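Local coordinates for protein iron transport multicopper oxidase FET3 (Saccharomyces cerevisiae, PDB 1ZPU) that oxidises ferrous iron to ferric iron with dioxygen, using four copper ions, so that the permease FTR1 can carry it into the cell, at residues F127-D132 with T220-T225; S200-I205 with D291-F296; E206-T211 with M276-T281. All coordinates share one frame; numbering follows the deposited sequence.

Contact 1 (F127-D132 with T220-T225). With NAG (2-acetamido-2-deoxy-beta-D-glucopyranose), chain I.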
loop_
_atom_site.group_PDB
_atom_site.type_symbol
_atom_site.label_atom_id
_atom_site.label_comp_id
_atom_site.label_asym_id
_atom_site.label_seq_id
_atom_site.Cartn_x
_atom_site.Cartn_y
_atom_site.Cartn_z
ATOM N N PHE A 127 2.517 4.852 -24.156
ATOM C CA PHE A 127 3.697 4.809 -23.293
ATOM C C PHE A 127 4.879 5.325 -24.102
ATOM O O PHE A 127 5.143 4.811 -25.183
ATOM C CB PHE A 127 3.974 3.394 -22.780
ATOM C CG PHE A 127 5.150 3.314 -21.842
ATOM C CD1 PHE A 127 5.033 3.750 -20.517
ATOM C CD2 PHE A 127 6.373 2.804 -22.281
ATOM C CE1 PHE A 127 6.121 3.690 -19.654
ATOM C CE2 PHE A 127 7.466 2.734 -21.425
ATOM C CZ PHE A 127 7.345 3.176 -20.111
ATOM N N PRO A 128 5.595 6.341 -23.580
ATOM C CA PRO A 128 6.582 7.096 -24.362
ATOM C C PRO A 128 7.850 6.340 -24.768
ATOM O O PRO A 128 8.483 6.723 -25.741
ATOM C CB PRO A 128 6.959 8.257 -23.431
ATOM C CG PRO A 128 5.902 8.278 -22.379
ATOM C CD PRO A 128 5.517 6.852 -22.202
ATOM N N TYR A 129 8.213 5.281 -24.052
ATOM C CA TYR A 129 9.505 4.628 -24.277
ATOM C C TYR A 129 9.411 3.265 -24.948
ATOM O O TYR A 129 8.423 2.549 -24.808
ATOM C CB TYR A 129 10.302 4.526 -22.969
ATOM C CG TYR A 129 10.254 5.784 -22.134
ATOM C CD1 TYR A 129 9.559 5.806 -20.930
ATOM C CD2 TYR A 129 10.870 6.961 -22.562
ATOM C CE1 TYR A 129 9.495 6.956 -20.159
ATOM C CE2 TYR A 129 10.815 8.117 -21.798
ATOM C CZ TYR A 129 10.123 8.105 -20.597
ATOM O OH TYR A 129 10.049 9.233 -19.818
ATOM N N ASP A 130 10.469 2.927 -25.681
ATOM C CA ASP A 130 10.576 1.660 -26.396
ATOM C C ASP A 130 11.234 0.602 -25.541
ATOM O O ASP A 130 12.152 0.898 -24.766
ATOM C CB ASP A 130 11.428 1.827 -27.647
ATOM C CG ASP A 130 10.676 2.481 -28.783
ATOM O OD1 ASP A 130 9.487 2.834 -28.594
ATOM O OD2 ASP A 130 11.279 2.641 -29.874
ATOM N N TYR A 131 10.769 -0.635 -25.700
ATOM C CA TYR A 131 11.382 -1.794 -25.071
ATOM C C TYR A 131 11.052 -3.052 -25.870
ATOM O O TYR A 131 10.044 -3.102 -26.581
ATOM C CB TYR A 131 10.926 -1.933 -23.620
ATOM C CG TYR A 131 9.432 -2.004 -23.476
ATOM C CD1 TYR A 131 8.751 -3.221 -23.619
ATOM C CD2 TYR A 131 8.689 -0.858 -23.207
ATOM C CE1 TYR A 131 7.367 -3.289 -23.496
ATOM C CE2 TYR A 131 7.305 -0.916 -23.073
ATOM C CZ TYR A 131 6.654 -2.133 -23.220
ATOM O OH TYR A 131 5.288 -2.185 -23.100
ATOM N N ASP A 132 11.901 -4.065 -25.735
ATOM C CA ASP A 132 11.788 -5.287 -26.511
ATOM C C ASP A 132 10.976 -6.349 -25.801
ATOM O O ASP A 132 10.202 -7.065 -26.429
ATOM C CB ASP A 132 13.179 -5.829 -26.798
ATOM C CG ASP A 132 14.057 -4.824 -27.523
ATOM O OD1 ASP A 132 13.672 -4.379 -28.632
ATOM O OD2 ASP A 132 15.128 -4.485 -26.970
ATOM N N THR A 220 7.342 8.666 -15.785
ATOM C CA THR A 220 8.337 9.652 -15.420
ATOM C C THR A 220 9.322 9.929 -16.574
ATOM O O THR A 220 9.384 9.164 -17.539
ATOM C CB THR A 220 9.039 9.239 -14.076
ATOM O OG1 THR A 220 9.824 10.331 -13.582
ATOM C CG2 THR A 220 9.936 8.044 -14.247
ATOM N N GLU A 221 10.053 11.039 -16.488
ATOM C CA GLU A 221 11.211 11.273 -17.361
ATOM C C GLU A 221 12.304 10.316 -16.925
ATOM O O GLU A 221 12.472 10.060 -15.723
ATOM C CB GLU A 221 11.754 12.699 -17.223
ATOM C CG GLU A 221 10.746 13.827 -17.477
ATOM C CD GLU A 221 10.528 14.154 -18.958
ATOM O OE1 GLU A 221 11.070 13.441 -19.843
ATOM O OE2 GLU A 221 9.800 15.137 -19.229
ATOM N N LYS A 222 13.050 9.799 -17.896
ATOM C CA LYS A 222 14.140 8.853 -17.641
ATOM C C LYS A 222 15.077 9.342 -16.528
ATOM O O LYS A 222 15.660 10.420 -16.651
ATOM C CB LYS A 222 14.960 8.667 -18.926
ATOM C CG LYS A 222 14.165 8.232 -20.135
ATOM C CD LYS A 222 15.076 7.555 -21.124
ATOM C CE LYS A 222 14.275 6.829 -22.184
ATOM N NZ LYS A 222 15.040 5.704 -22.784
ATOM N N ASN A 223 15.215 8.571 -15.450
ATOM C CA ASN A 223 16.259 8.836 -14.448
ATOM C C ASN A 223 17.097 7.586 -14.202
ATOM O O ASN A 223 16.577 6.568 -13.743
ATOM C CB ASN A 223 15.677 9.359 -13.120
ATOM C CG ASN A 223 16.712 10.147 -12.257
ATOM O OD1 ASN A 223 17.833 9.684 -11.996
ATOM N ND2 ASN A 223 16.289 11.331 -11.779
ATOM N N VAL A 224 18.391 7.675 -14.504
ATOM C CA VAL A 224 19.317 6.555 -14.364
ATOM C C VAL A 224 19.855 6.431 -12.931
ATOM O O VAL A 224 20.269 7.412 -12.333
ATOM C CB VAL A 224 20.486 6.687 -15.377
ATOM C CG1 VAL A 224 21.464 5.551 -15.218
ATOM C CG2 VAL A 224 19.957 6.713 -16.795
ATOM N N THR A 225 19.831 5.218 -12.386
ATOM C CA THR A 225 20.417 4.918 -11.067
ATOM C C THR A 225 21.094 3.554 -11.036
ATOM O O THR A 225 20.889 2.708 -11.914
ATOM C CB THR A 225 19.354 4.793 -9.925
ATOM O OG1 THR A 225 18.114 5.409 -10.306
ATOM C CG2 THR A 225 19.892 5.384 -8.586
HETATM C C1 NAG I . 17.301 12.281 -11.358
HETATM C C2 NAG I . 16.527 13.556 -11.671
HETATM C C3 NAG I . 17.227 14.815 -11.118
HETATM C C4 NAG I . 18.019 14.674 -9.808
HETATM C C5 NAG I . 18.392 13.219 -9.475
HETATM C C6 NAG I . 18.490 12.982 -7.972
HETATM C C7 NAG I . 15.203 13.393 -13.801
HETATM C C8 NAG I . 14.017 12.748 -13.119
HETATM N N2 NAG I . 16.330 13.651 -13.113
HETATM O O3 NAG I . 16.276 15.835 -10.908
HETATM O O4 NAG I . 19.167 15.506 -9.969
HETATM O O5 NAG I . 17.432 12.297 -9.954
HETATM O O6 NAG I . 18.252 11.621 -7.673
HETATM O O7 NAG I . 15.118 13.679 -14.995
#
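The first torsions of Tyr129 and Lys222 are alike, each placing CG opposite the residue's own carbonyl carbon (chi1 -43° for Tyr129, -56° for Lys222), and the two side chains slide past each other in opposite directions. The setting is the second plastocyanin-like (cupredoxin) domain. Segment 220-225 belongs to strand 218-225, which forms an edge of one sheet of the beta sandwich, while 127-132 is part of the connection that enters this domain from the last strand of the first one. The contact illustrates how a linker can be fastened to a sheet edge largely through an aromatic side chain, here Tyr129. This residue reaches across with its hydroxyl, and OH donates a hydrogen bond to the backbone oxygen of Thr220, which lies at the edge of the phenol and in its plane. The modelled separation of Tyr129 OH from Thr220 O, 2.4 Å, is too short to be taken at face value at this resolution, so the length of the bond is doubtful. The same hydroxyl, Tyr129 OH, comes to 3.4 Å from Glu221 CA, at the next residue of the strand. Lys222, extended beyond CG, lays its aliphatic chain alongside the ring. Its CG is 3.7 Å from Tyr129 CE2 and its CE 3.4 Å from Tyr129 CD2, an oblique approach made by methylenes. One face of the phenol is lined by the preceding residue, with Pro128 CB over the ring centre, and Val213 of the neighbouring strand 210-215 also touches Tyr129. At the position after Lys222 the strand bears an N-linked glycan: Asn223 ND2 is joined covalently to NAG C1 at 1.5 Å.

Contact 2 (S200-I205 with D291-F296). With NAG (2-acetamido-2-deoxy-beta-D-glucopyranose), chain L.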
loop_
_atom_site.group_PDB
_atom_site.type_symbol
_atom_site.label_atom_id
_atom_site.label_comp_id
_atom_site.label_asym_id
_atom_site.label_seq_id
_atom_site.Cartn_x
_atom_site.Cartn_y
_atom_site.Cartn_z
ATOM N N SER A 200 11.030 -2.197 4.000
ATOM C CA SER A 200 11.570 -1.585 2.764
ATOM C C SER A 200 12.754 -2.387 2.219
ATOM O O SER A 200 13.482 -3.033 2.972
ATOM C CB SER A 200 12.095 -0.178 3.043
ATOM O OG SER A 200 11.111 0.712 3.530
ATOM N N GLN A 201 12.987 -2.331 0.919
ATOM C CA GLN A 201 14.117 -3.065 0.368
ATOM C C GLN A 201 14.965 -2.205 -0.529
ATOM O O GLN A 201 14.448 -1.341 -1.249
ATOM C CB GLN A 201 13.640 -4.260 -0.430
ATOM C CG GLN A 201 12.883 -5.297 0.383
ATOM C CD GLN A 201 12.708 -6.579 -0.387
ATOM O OE1 GLN A 201 13.537 -6.915 -1.241
ATOM N NE2 GLN A 201 11.637 -7.296 -0.112
ATOM N N TYR A 202 16.272 -2.436 -0.500
ATOM C CA TYR A 202 17.131 -1.873 -1.526
ATOM C C TYR A 202 17.200 -2.889 -2.641
ATOM O O TYR A 202 17.223 -4.104 -2.392
ATOM C CB TYR A 202 18.533 -1.593 -1.014
ATOM C CG TYR A 202 18.602 -0.689 0.172
ATOM C CD1 TYR A 202 18.525 -1.217 1.457
ATOM C CD2 TYR A 202 18.767 0.693 0.022
ATOM C CE1 TYR A 202 18.599 -0.405 2.565
ATOM C CE2 TYR A 202 18.846 1.529 1.130
ATOM C CZ TYR A 202 18.760 0.968 2.404
ATOM O OH TYR A 202 18.822 1.746 3.544
ATOM N N PHE A 203 17.220 -2.402 -3.871
ATOM C CA PHE A 203 17.264 -3.277 -5.015
ATOM C C PHE A 203 18.283 -2.792 -6.019
ATOM O O PHE A 203 18.324 -1.596 -6.333
ATOM C CB PHE A 203 15.900 -3.336 -5.682
ATOM C CG PHE A 203 15.864 -4.217 -6.885
ATOM C CD1 PHE A 203 15.583 -5.572 -6.753
ATOM C CD2 PHE A 203 16.121 -3.696 -8.155
ATOM C CE1 PHE A 203 15.546 -6.394 -7.863
ATOM C CE2 PHE A 203 16.097 -4.501 -9.268
ATOM C CZ PHE A 203 15.817 -5.857 -9.128
ATOM N N TRP A 204 19.087 -3.722 -6.537
ATOM C CA TRP A 204 20.031 -3.411 -7.608
ATOM C C TRP A 204 20.497 -4.638 -8.382
ATOM O O TRP A 204 20.381 -5.770 -7.902
ATOM C CB TRP A 204 21.236 -2.634 -7.076
ATOM C CG TRP A 204 22.216 -3.412 -6.238
ATOM C CD1 TRP A 204 23.380 -3.972 -6.660
ATOM C CD2 TRP A 204 22.134 -3.675 -4.823
ATOM N NE1 TRP A 204 24.038 -4.569 -5.604
ATOM C CE2 TRP A 204 23.295 -4.402 -4.466
ATOM C CE3 TRP A 204 21.193 -3.371 -3.827
ATOM C CZ2 TRP A 204 23.546 -4.823 -3.158
ATOM C CZ3 TRP A 204 21.437 -3.797 -2.524
ATOM C CH2 TRP A 204 22.608 -4.517 -2.203
ATOM N N ILE A 205 21.035 -4.385 -9.576
ATOM C CA ILE A 205 21.526 -5.425 -10.462
ATOM C C ILE A 205 23.014 -5.174 -10.694
ATOM O O ILE A 205 23.395 -4.110 -11.170
ATOM C CB ILE A 205 20.765 -5.399 -11.804
ATOM C CG1 ILE A 205 19.262 -5.519 -11.560
ATOM C CG2 ILE A 205 21.241 -6.496 -12.725
ATOM C CD1 ILE A 205 18.415 -5.239 -12.785
ATOM N N ASP A 291 29.265 -0.833 -2.011
ATOM C CA ASP A 291 30.085 0.012 -1.156
ATOM C C ASP A 291 29.268 0.922 -0.239
ATOM O O ASP A 291 29.743 1.312 0.827
ATOM C CB ASP A 291 31.023 0.837 -2.013
ATOM C CG ASP A 291 31.890 1.749 -1.194
ATOM O OD1 ASP A 291 32.942 1.284 -0.679
ATOM O OD2 ASP A 291 31.503 2.934 -1.055
ATOM N N SER A 292 28.047 1.260 -0.660
ATOM C CA SER A 292 27.160 2.117 0.117
ATOM C C SER A 292 25.686 1.903 -0.219
ATOM O O SER A 292 25.317 1.668 -1.379
ATOM C CB SER A 292 27.524 3.578 -0.101
ATOM O OG SER A 292 26.528 4.436 0.421
ATOM N N ILE A 293 24.835 1.989 0.799
ATOM C CA ILE A 293 23.390 1.900 0.585
ATOM C C ILE A 293 22.762 3.275 0.802
ATOM O O ILE A 293 21.585 3.400 1.130
ATOM C CB ILE A 293 22.740 0.817 1.466
ATOM C CG1 ILE A 293 23.041 1.059 2.948
ATOM C CG2 ILE A 293 23.220 -0.562 1.039
ATOM C CD1 ILE A 293 22.084 0.381 3.908
ATOM N N ASP A 294 23.569 4.314 0.603
ATOM C CA ASP A 294 23.132 5.694 0.841
ATOM C C ASP A 294 22.915 6.478 -0.450
ATOM O O ASP A 294 22.516 7.642 -0.392
ATOM C CB ASP A 294 24.136 6.464 1.727
ATOM C CG ASP A 294 24.291 5.862 3.133
ATOM O OD1 ASP A 294 23.574 4.910 3.503
ATOM O OD2 ASP A 294 25.156 6.350 3.887
ATOM N N ASN A 295 23.176 5.856 -1.602
ATOM C CA ASN A 295 23.096 6.581 -2.874
ATOM C C ASN A 295 21.992 6.108 -3.799
ATOM O O ASN A 295 22.053 6.335 -5.010
ATOM C CB ASN A 295 24.433 6.567 -3.604
ATOM C CG ASN A 295 25.553 7.110 -2.762
ATOM O OD1 ASN A 295 25.434 8.180 -2.168
ATOM N ND2 ASN A 295 26.653 6.370 -2.697
ATOM N N PHE A 296 20.977 5.472 -3.228
ATOM C CA PHE A 296 19.788 5.099 -3.987
ATOM C C PHE A 296 19.074 6.357 -4.475
ATOM O O PHE A 296 19.216 7.429 -3.882
ATOM C CB PHE A 296 18.826 4.256 -3.118
ATOM C CG PHE A 296 18.441 4.922 -1.825
ATOM C CD1 PHE A 296 17.354 5.787 -1.769
ATOM C CD2 PHE A 296 19.191 4.709 -0.668
ATOM C CE1 PHE A 296 17.011 6.414 -0.583
ATOM C CE2 PHE A 296 18.856 5.338 0.522
ATOM C CZ PHE A 296 17.768 6.197 0.565
HETATM C C1 NAG L . 29.812 -4.832 2.494
HETATM C C2 NAG L . 30.164 -3.364 2.763
HETATM C C3 NAG L . 31.455 -2.877 2.081
HETATM C C4 NAG L . 32.630 -3.850 2.211
HETATM C C5 NAG L . 32.132 -5.296 2.001
HETATM C C6 NAG L . 33.237 -6.304 2.310
HETATM C C7 NAG L . 28.425 -1.738 3.263
HETATM C C8 NAG L . 27.447 -0.734 2.725
HETATM N N2 NAG L . 29.069 -2.495 2.378
HETATM O O3 NAG L . 31.820 -1.607 2.595
HETATM O O4 NAG L . 33.621 -3.507 1.248
HETATM O O5 NAG L . 30.963 -5.616 2.769
HETATM O O6 NAG L . 32.683 -7.446 2.930
HETATM O O7 NAG L . 28.601 -1.833 4.473
#
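No hydrogen bond crosses between Tyr202 and the loop residues Ile293 and Phe296; instead one phenol ring meets Ile293 with a face and Phe296 with an edge. Ile293 CB stands over the ring in a CH-pi contact, 4.1 Å from the Tyr202 centroid, and the side chain crosses that of the tyrosine at about a right angle. With CG1 of Ile293 between backbone N and carbonyl carbon (chi1 56°), CD1 is brought to the hydroxyl end of the phenol, 3.7 Å from Tyr202 CZ. The backbone joins in, Ile293 O approaching Tyr202 CE2 to 3.3 Å. Phe296 completes the grip through an offset edge-to-face stack, in which the edge of Tyr202 is directed at the face of Phe296, with centroids 5.8 Å apart and planes at 60°. Tyr229 packs against both rings, edge-to-face with Tyr202. Replacing Tyr202 by an alanine removes the whole phenol, which would probably open a gap against Ile293 and leave Phe296 without its edge-on partner. Within the loop, Ser292 OG accepts from Asp294 N at 3.0 Å, an ST turn with Ile293 at its centre. The whole is an instance of a connection between domains held by an aromatic cluster: the segment leading on toward the third cupredoxin domain rests on a sheet of the second domain's beta sandwich.

Contact 3 (E206-T211 with M276-T281). With NAG (2-acetamido-2-deoxy-beta-D-glucopyranose), chain B.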
loop_
_atom_site.group_PDB
_atom_site.type_symbol
_atom_site.label_atom_id
_atom_site.label_comp_id
_atom_site.label_asym_id
_atom_site.label_seq_id
_atom_site.Cartn_x
_atom_site.Cartn_y
_atom_site.Cartn_z
ATOM N N GLU A 206 23.845 -6.151 -10.339
ATOM C CA GLU A 206 25.284 -6.081 -10.558
ATOM C C GLU A 206 25.593 -5.647 -11.981
ATOM O O GLU A 206 25.059 -6.227 -12.934
ATOM C CB GLU A 206 25.925 -7.435 -10.265
ATOM C CG GLU A 206 27.409 -7.485 -10.495
ATOM C CD GLU A 206 27.975 -8.889 -10.400
ATOM O OE1 GLU A 206 29.180 -9.054 -10.692
ATOM O OE2 GLU A 206 27.229 -9.827 -10.052
ATOM N N ASP A 207 26.423 -4.601 -12.097
ATOM C CA ASP A 207 26.908 -4.058 -13.377
ATOM C C ASP A 207 25.849 -3.658 -14.401
ATOM O O ASP A 207 26.147 -3.589 -15.592
ATOM C CB ASP A 207 27.897 -5.022 -14.031
ATOM C CG ASP A 207 29.248 -4.965 -13.393
ATOM O OD1 ASP A 207 29.670 -5.975 -12.765
ATOM O OD2 ASP A 207 29.873 -3.887 -13.503
ATOM N N HIS A 208 24.624 -3.400 -13.952
ATOM C CA HIS A 208 23.575 -2.922 -14.843
ATOM C C HIS A 208 22.907 -1.693 -14.259
ATOM O O HIS A 208 22.391 -1.724 -13.147
ATOM C CB HIS A 208 22.499 -3.986 -15.064
ATOM C CG HIS A 208 22.925 -5.141 -15.918
ATOM N ND1 HIS A 208 23.845 -6.078 -15.505
ATOM C CD2 HIS A 208 22.506 -5.542 -17.140
ATOM C CE1 HIS A 208 24.001 -6.987 -16.449
ATOM N NE2 HIS A 208 23.203 -6.680 -17.455
ATOM N N GLU A 209 22.892 -0.611 -15.019
ATOM C CA GLU A 209 22.146 0.575 -14.627
ATOM C C GLU A 209 20.655 0.369 -14.842
ATOM O O GLU A 209 20.244 -0.473 -15.647
ATOM C CB GLU A 209 22.627 1.791 -15.419
ATOM C CG GLU A 209 23.784 2.506 -14.747
ATOM C CD GLU A 209 24.469 3.525 -15.636
ATOM O OE1 GLU A 209 23.974 3.787 -16.760
ATOM O OE2 GLU A 209 25.510 4.063 -15.200
ATOM N N MET A 210 19.855 1.145 -14.116
ATOM C CA MET A 210 18.396 1.099 -14.232
ATOM C C MET A 210 17.837 2.465 -14.565
ATOM O O MET A 210 18.175 3.459 -13.915
ATOM C CB MET A 210 17.774 0.601 -12.941
ATOM C CG MET A 210 18.163 -0.795 -12.609
ATOM S SD MET A 210 17.418 -1.364 -11.096
ATOM C CE MET A 210 18.072 -0.229 -9.878
ATOM N N THR A 211 16.989 2.512 -15.590
ATOM C CA THR A 211 16.375 3.768 -16.012
ATOM C C THR A 211 14.929 3.813 -15.563
ATOM O O THR A 211 14.075 3.114 -16.107
ATOM C CB THR A 211 16.432 3.953 -17.519
ATOM O OG1 THR A 211 17.758 3.650 -17.975
ATOM C CG2 THR A 211 16.078 5.391 -17.878
ATOM N N MET A 276 20.628 -13.034 -12.738
ATOM C CA MET A 276 20.466 -12.634 -14.127
ATOM C C MET A 276 21.388 -13.509 -14.994
ATOM O O MET A 276 22.623 -13.366 -14.976
ATOM C CB MET A 276 20.765 -11.150 -14.307
ATOM C CG MET A 276 20.408 -10.615 -15.660
ATOM S SD MET A 276 20.690 -8.847 -15.687
ATOM C CE MET A 276 20.622 -8.494 -17.440
ATOM N N VAL A 277 20.762 -14.426 -15.732
ATOM C CA VAL A 277 21.474 -15.473 -16.449
ATOM C C VAL A 277 21.565 -15.207 -17.956
ATOM O O VAL A 277 20.572 -15.288 -18.674
ATOM C CB VAL A 277 20.831 -16.866 -16.207
ATOM C CG1 VAL A 277 21.624 -17.933 -16.893
ATOM C CG2 VAL A 277 20.727 -17.175 -14.721
ATOM N N TYR A 278 22.766 -14.894 -18.426
ATOM C CA TYR A 278 23.018 -14.750 -19.848
ATOM C C TYR A 278 23.414 -16.104 -20.399
ATOM O O TYR A 278 23.128 -16.413 -21.546
ATOM C CB TYR A 278 24.151 -13.754 -20.113
ATOM C CG TYR A 278 23.819 -12.281 -19.975
ATOM C CD1 TYR A 278 23.589 -11.707 -18.728
ATOM C CD2 TYR A 278 23.802 -11.450 -21.092
ATOM C CE1 TYR A 278 23.311 -10.360 -18.603
ATOM C CE2 TYR A 278 23.533 -10.095 -20.975
ATOM C CZ TYR A 278 23.289 -9.558 -19.730
ATOM O OH TYR A 278 23.022 -8.215 -19.613
ATOM N N ASN A 279 24.085 -16.900 -19.573
ATOM C CA ASN A 279 24.615 -18.192 -19.985
ATOM C C ASN A 279 24.172 -19.290 -19.020
ATOM O O ASN A 279 24.550 -19.301 -17.846
ATOM C CB ASN A 279 26.139 -18.127 -20.076
ATOM C CG ASN A 279 26.741 -19.370 -20.676
ATOM O OD1 ASN A 279 26.108 -20.426 -20.719
ATOM N ND2 ASN A 279 27.973 -19.238 -21.171
ATOM N N LYS A 280 23.360 -20.209 -19.527
ATOM C CA LYS A 280 22.709 -21.224 -18.695
ATOM C C LYS A 280 23.687 -22.214 -18.101
ATOM O O LYS A 280 23.346 -22.985 -17.211
ATOM C CB LYS A 280 21.662 -21.981 -19.504
ATOM C CG LYS A 280 20.375 -21.198 -19.713
ATOM C CD LYS A 280 19.144 -22.108 -19.629
ATOM C CE LYS A 280 19.077 -23.045 -20.819
ATOM N NZ LYS A 280 19.292 -22.275 -22.085
ATOM N N THR A 281 24.919 -22.151 -18.578
ATOM C CA THR A 281 25.882 -23.184 -18.336
ATOM C C THR A 281 27.035 -22.633 -17.494
ATOM O O THR A 281 27.782 -23.386 -16.869
ATOM C CB THR A 281 26.259 -23.739 -19.707
ATOM O OG1 THR A 281 25.935 -25.126 -19.756
ATOM C CG2 THR A 281 27.679 -23.473 -20.081
HETATM C C1 NAG B . 28.781 -20.434 -21.190
HETATM C C2 NAG B . 29.251 -20.519 -22.643
HETATM C C3 NAG B . 30.249 -21.655 -22.801
HETATM C C4 NAG B . 31.417 -21.424 -21.843
HETATM C C5 NAG B . 30.852 -21.304 -20.430
HETATM C C6 NAG B . 31.913 -21.008 -19.388
HETATM C C7 NAG B . 27.874 -19.805 -24.506
HETATM C C8 NAG B . 27.695 -20.381 -25.881
HETATM N N2 NAG B . 28.133 -20.699 -23.549
HETATM O O3 NAG B . 30.672 -21.739 -24.144
HETATM O O4 NAG B . 32.324 -22.501 -21.908
HETATM O O5 NAG B . 29.914 -20.260 -20.368
HETATM O O6 NAG B . 31.329 -21.301 -18.142
HETATM O O7 NAG B . 27.783 -18.578 -24.318
#
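From its CB, His208 heads for Met276 and Tyr278, and its imidazole shows how one ring can use face and edge for different partners. With CG opposite the carbonyl carbon (chi1 -72°), the ring is carried across toward strand 271-277. ND1, on the side nearer its own backbone, donates to Glu206 O at 2.8 Å in an almost straight bond (173°). The acceptor lies in the ring plane, so this local bond, together with the one at NE2, holds the rotation of the imidazole. CD2, on the other side, meets the methyl of Met276, whose CE is 3.5 Å away and comes to 3.2 Å from His208 NE2. Over one face, offset toward the NE2 and CE1 side, sits the sulfur: Met276 SD is 3.9 Å from the His208 centroid, a sulfur-aromatic contact. His208 sits in the loop that passes from strand 201-205 in one sheet of the cupredoxin beta sandwich to strand 210-215 in the other; Met276 lies at the end of strand 271-277 of the first sheet, and Tyr278 just after it. At the far end of the imidazole, CE1 is 3.5 Å from Tyr278 OH, and NE2 forms the hydrogen bond proper, 2.7 Å to Tyr278 OH and again nearly linear. Each ring offers its edge here, the planes inclined at 40°. The buried tyrosine hydroxyl has a further hydrogen-bond partner in Lys243 N, and Phe250 packs against both rings, edge-to-face with His208. Just beyond Tyr278 the chain makes an Asx turn, in which Asn279 OD1 accepts from Thr281 N at 3.0 Å. The amide nitrogen of the same Asn279 carries an N-linked glycan, and Thr281 CG2 lies 3.4 Å from C1 of that N-acetylglucosamine.

Read from the N terminus, the chain first passes 127-132, entering the second cupredoxin domain, and contact 1 closes its loop at 220-225. Within that span come 200-205 and 206-211, which find their partners only later, so contact 1 crosses both others. Contact 3 closes at 276-281 and contact 2 at 291-296, so contact 3 lies within the longer loop. Contacts 1 and 2 fasten the incoming and outgoing connections to the sandwich, and contact 3 ties the loop between its two sheets to the end of strand 271-277. Neighbouring strands link contacts 1 and 3, with Thr225 N 2.9 Å from Met210 O, probably hydrogen-bonded, while Ile205 CG2 packs on Met276 SD between contacts 2 and 3.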